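Ribonucleoside-diphosphate reductase (Pseudomonas aeruginosa, PDB 5IM3) probably reduces ribonucleoside diphosphates to deoxyribonucleotides for DNA synthesis, and binds dATP in the N-terminal of its two ATP cones and at a site in its barrel region. Local coordinates at residues Glu734-Val742 against Met894-Thr902. Residues are numbered along the deposited sequence; the frame is centred on the assembly and turned at random.
Sequences ERGAKYIEV and MAWFRGLKT
R735 lays its guanidinium flat on the indole of W896, next to the Schellman motif that ends helix 885-897 in the barrel domain. That motif is closed by G899, at positive phi, with bonds from L900 N to A895 O and from G899 N to W896 O. R735 closes helix 724-735, and its CB points toward the second helix end. CG stands anti to the backbone N (chi1 -174°), and the bend at chi3 turns the head over the ring. CD lies 3.6 Å from W896 CZ2, and NE follows over the same part of the indole while holding a salt bridge to D489. CZ sits 3.2 Å from W896 NE1, a cation-pi stack with the planes 8° apart. NE1 makes no hydrogen bond to the arginine, both being donors; D489 accepts its hydrogen, so one carboxylate fixes both partners of the stack. NH1 donates to W896 O at 2.9 Å, from above the carbonyl plane and on the face opposite G899 N, and more weakly to Y739 O. At the far tip, NH2 donates to a water that also bonds to W896 O and L900 O. On the opposite face, I740 CD1 lies over the rim of the guanidinium.

Beyond it the loop crosses F897, whose ring has E741 N over its centre and K738 O at its edge. Y739 CB packs against W896 CH2 at 3.5 Å. R898, salt-bridged through NE to E861, gives E741 O a weak bond from NH1. The firmer link is E741 N to F897 O, 2.9 Å and nearly straight along the carbonyl.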
loop_
_atom_site.group_PDB
_atom_site.type_symbol
_atom_site.label_atom_id
_atom_site.label_comp_id
_atom_site.label_asym_id
_atom_site.label_seq_id
_atom_site.Cartn_x
_atom_site.Cartn_y
_atom_site.Cartn_z
ATOM N N GLU A 734 -0.067 -26.397 -39.937
ATOM C CA GLU A 734 1.118 -26.717 -39.152
ATOM C C GLU A 734 0.842 -26.585 -37.658
ATOM O O GLU A 734 0.995 -27.547 -36.896
ATOM C CB GLU A 734 2.278 -25.813 -39.572
ATOM C CG GLU A 734 2.958 -26.228 -40.870
ATOM C CD GLU A 734 3.635 -27.584 -40.768
ATOM O OE1 GLU A 734 2.971 -28.607 -41.047
ATOM O OE2 GLU A 734 4.829 -27.626 -40.398
ATOM N N ARG A 735 0.433 -25.392 -37.219
ATOM C CA ARG A 735 0.236 -25.163 -35.791
ATOM C C ARG A 735 -0.954 -25.954 -35.260
ATOM O O ARG A 735 -0.901 -26.488 -34.147
ATOM C CB ARG A 735 0.045 -23.673 -35.513
ATOM C CG ARG A 735 -0.022 -23.342 -34.030
ATOM C CD ARG A 735 -0.467 -21.917 -33.786
ATOM N NE ARG A 735 0.483 -20.938 -34.303
ATOM C CZ ARG A 735 0.338 -19.623 -34.181
ATOM N NH1 ARG A 735 -0.718 -19.121 -33.556
ATOM N NH2 ARG A 735 1.253 -18.802 -34.681
ATOM N N GLY A 736 -2.027 -26.030 -36.027
ATOM C CA GLY A 736 -3.231 -26.725 -35.603
ATOM C C GLY A 736 -4.327 -25.736 -35.243
ATOM O O GLY A 736 -4.077 -24.696 -34.621
ATOM N N ALA A 737 -5.561 -26.066 -35.633
ATOM C CA ALA A 737 -6.684 -25.168 -35.394
ATOM C C ALA A 737 -6.927 -24.930 -33.910
ATOM O O ALA A 737 -7.581 -23.945 -33.551
ATOM C CB ALA A 737 -7.949 -25.724 -36.047
ATOM N N LYS A 738 -6.417 -25.806 -33.042
ATOM C CA LYS A 738 -6.587 -25.622 -31.605
ATOM C C LYS A 738 -5.879 -24.373 -31.100
ATOM O O LYS A 738 -6.243 -23.855 -30.039
ATOM C CB LYS A 738 -6.070 -26.859 -30.863
ATOM C CG LYS A 738 -6.404 -26.896 -29.374
ATOM C CD LYS A 738 -6.264 -28.305 -28.795
ATOM C CE LYS A 738 -4.952 -28.499 -28.051
ATOM N NZ LYS A 738 -4.908 -27.708 -26.787
ATOM N N TYR A 739 -4.887 -23.871 -31.839
ATOM C CA TYR A 739 -4.075 -22.751 -31.387
ATOM C C TYR A 739 -4.083 -21.552 -32.327
ATOM O O TYR A 739 -3.413 -20.557 -32.031
ATOM C CB TYR A 739 -2.625 -23.203 -31.183
ATOM C CG TYR A 739 -2.459 -24.346 -30.210
ATOM C CD1 TYR A 739 -2.525 -24.135 -28.840
ATOM C CD2 TYR A 739 -2.222 -25.635 -30.664
ATOM C CE1 TYR A 739 -2.368 -25.180 -27.950
ATOM C CE2 TYR A 739 -2.064 -26.683 -29.783
ATOM C CZ TYR A 739 -2.137 -26.452 -28.428
ATOM O OH TYR A 739 -1.980 -27.501 -27.555
ATOM N N ILE A 740 -4.801 -21.608 -33.446
ATOM C CA ILE A 740 -4.842 -20.479 -34.371
ATOM C C ILE A 740 -6.178 -20.487 -35.098
ATOM O O ILE A 740 -6.681 -21.540 -35.499
ATOM C CB ILE A 740 -3.669 -20.517 -35.373
ATOM C CG1 ILE A 740 -3.760 -19.340 -36.352
ATOM C CG2 ILE A 740 -3.647 -21.843 -36.124
ATOM C CD1 ILE A 740 -2.519 -19.165 -37.219
ATOM N N GLU A 741 -6.744 -19.296 -35.267
ATOM C CA GLU A 741 -7.976 -19.122 -36.027
ATOM C C GLU A 741 -7.922 -17.756 -36.690
ATOM O O GLU A 741 -7.784 -16.741 -36.002
ATOM C CB GLU A 741 -9.205 -19.242 -35.127
ATOM C CG GLU A 741 -10.521 -19.037 -35.850
ATOM C CD GLU A 741 -11.715 -19.309 -34.963
ATOM O OE1 GLU A 741 -11.824 -20.439 -34.442
ATOM O OE2 GLU A 741 -12.539 -18.389 -34.779
ATOM N N VAL A 742 -8.020 -17.734 -38.014
ATOM C CA VAL A 742 -7.943 -16.498 -38.781
ATOM C C VAL A 742 -8.937 -16.581 -39.930
ATOM O O VAL A 742 -9.163 -17.655 -40.496
ATOM C CB VAL A 742 -6.507 -16.238 -39.295
ATOM C CG1 VAL A 742 -5.982 -17.434 -40.062
ATOM C CG2 VAL A 742 -6.450 -14.980 -40.155
ATOM N N MET A 894 -4.471 -13.388 -27.864
ATOM C CA MET A 894 -5.278 -13.156 -29.056
ATOM C C MET A 894 -4.402 -12.810 -30.254
ATOM O O MET A 894 -4.639 -13.298 -31.365
ATOM C CB MET A 894 -6.287 -12.039 -28.785
ATOM C CG MET A 894 -7.144 -11.646 -29.981
ATOM S SD MET A 894 -8.165 -10.193 -29.648
ATOM C CE MET A 894 -9.047 -10.047 -31.200
ATOM N N ALA A 895 -3.393 -11.961 -30.047
ATOM C CA ALA A 895 -2.493 -11.600 -31.139
ATOM C C ALA A 895 -1.849 -12.835 -31.752
ATOM O O ALA A 895 -1.766 -12.960 -32.981
ATOM C CB ALA A 895 -1.420 -10.635 -30.634
ATOM N N TRP A 896 -1.382 -13.757 -30.911
ATOM C CA TRP A 896 -0.812 -15.006 -31.406
ATOM C C TRP A 896 -1.891 -15.891 -32.018
ATOM O O TRP A 896 -1.708 -16.460 -33.101
ATOM C CB TRP A 896 -0.097 -15.726 -30.262
ATOM C CG TRP A 896 0.511 -17.037 -30.639
ATOM C CD1 TRP A 896 1.605 -17.237 -31.430
ATOM C CD2 TRP A 896 0.071 -18.333 -30.225
ATOM N NE1 TRP A 896 1.869 -18.581 -31.540
ATOM C CE2 TRP A 896 0.942 -19.275 -30.808
ATOM C CE3 TRP A 896 -0.976 -18.789 -29.419
ATOM C CZ2 TRP A 896 0.795 -20.645 -30.614
ATOM C CZ3 TRP A 896 -1.119 -20.145 -29.228
ATOM C CH2 TRP A 896 -0.234 -21.059 -29.819
ATOM N N PHE A 897 -3.030 -16.012 -31.337
ATOM C CA PHE A 897 -4.108 -16.870 -31.818
ATOM C C PHE A 897 -4.618 -16.426 -33.187
ATOM O O PHE A 897 -5.149 -17.246 -33.945
ATOM C CB PHE A 897 -5.244 -16.878 -30.790
ATOM C CG PHE A 897 -6.296 -17.917 -31.043
ATOM C CD1 PHE A 897 -6.026 -19.261 -30.843
ATOM C CD2 PHE A 897 -7.565 -17.549 -31.458
ATOM C CE1 PHE A 897 -6.997 -20.218 -31.069
ATOM C CE2 PHE A 897 -8.537 -18.501 -31.684
ATOM C CZ PHE A 897 -8.253 -19.836 -31.490
ATOM N N ARG A 898 -4.458 -15.146 -33.526
ATOM C CA ARG A 898 -4.975 -14.597 -34.776
ATOM C C ARG A 898 -3.919 -14.527 -35.873
ATOM O O ARG A 898 -4.123 -13.841 -36.880
ATOM C CB ARG A 898 -5.574 -13.210 -34.537
ATOM C CG ARG A 898 -6.812 -13.210 -33.662
ATOM C CD ARG A 898 -7.959 -13.940 -34.342
ATOM N NE ARG A 898 -9.109 -14.120 -33.466
ATOM C CZ ARG A 898 -10.188 -14.820 -33.795
ATOM N NH1 ARG A 898 -10.268 -15.399 -34.986
ATOM N NH2 ARG A 898 -11.188 -14.940 -32.934
ATOM N N GLY A 899 -2.796 -15.218 -35.701
ATOM C CA GLY A 899 -1.826 -15.331 -36.767
ATOM C C GLY A 899 -0.966 -14.111 -36.992
ATOM O O GLY A 899 -0.400 -13.962 -38.079
ATOM N N LEU A 900 -0.839 -13.233 -36.004
ATOM C CA LEU A 900 0.045 -12.087 -36.153
ATOM C C LEU A 900 1.501 -12.525 -36.060
ATOM O O LEU A 900 1.848 -13.449 -35.317
ATOM C CB LEU A 900 -0.259 -11.030 -35.090
ATOM C CG LEU A 900 -1.560 -10.239 -35.256
ATOM C CD1 LEU A 900 -1.715 -9.265 -34.104
ATOM C CD2 LEU A 900 -1.606 -9.496 -36.587
ATOM N N LYS A 901 2.354 -11.859 -36.835
ATOM C CA LYS A 901 3.781 -12.147 -36.816
ATOM C C LYS A 901 4.525 -11.341 -35.765
ATOM O O LYS A 901 5.491 -11.844 -35.182
ATOM C CB LYS A 901 4.393 -11.868 -38.195
ATOM C CG LYS A 901 3.815 -12.713 -39.316
ATOM C CD LYS A 901 4.566 -12.485 -40.614
ATOM C CE LYS A 901 3.993 -13.320 -41.747
ATOM N NZ LYS A 901 4.727 -13.081 -43.013
ATOM N N THR A 902 4.100 -10.106 -35.504
ATOM C CA THR A 902 4.831 -9.225 -34.607
ATOM C C THR A 902 3.863 -8.349 -33.827
ATOM O O THR A 902 2.735 -8.090 -34.257
ATOM C CB THR A 902 5.810 -8.327 -35.376
ATOM O OG1 THR A 902 5.106 -7.649 -36.426
ATOM C CG2 THR A 902 6.950 -9.143 -35.969
HETATM O O HOH W 1 0.705 -15.738 -34.758
#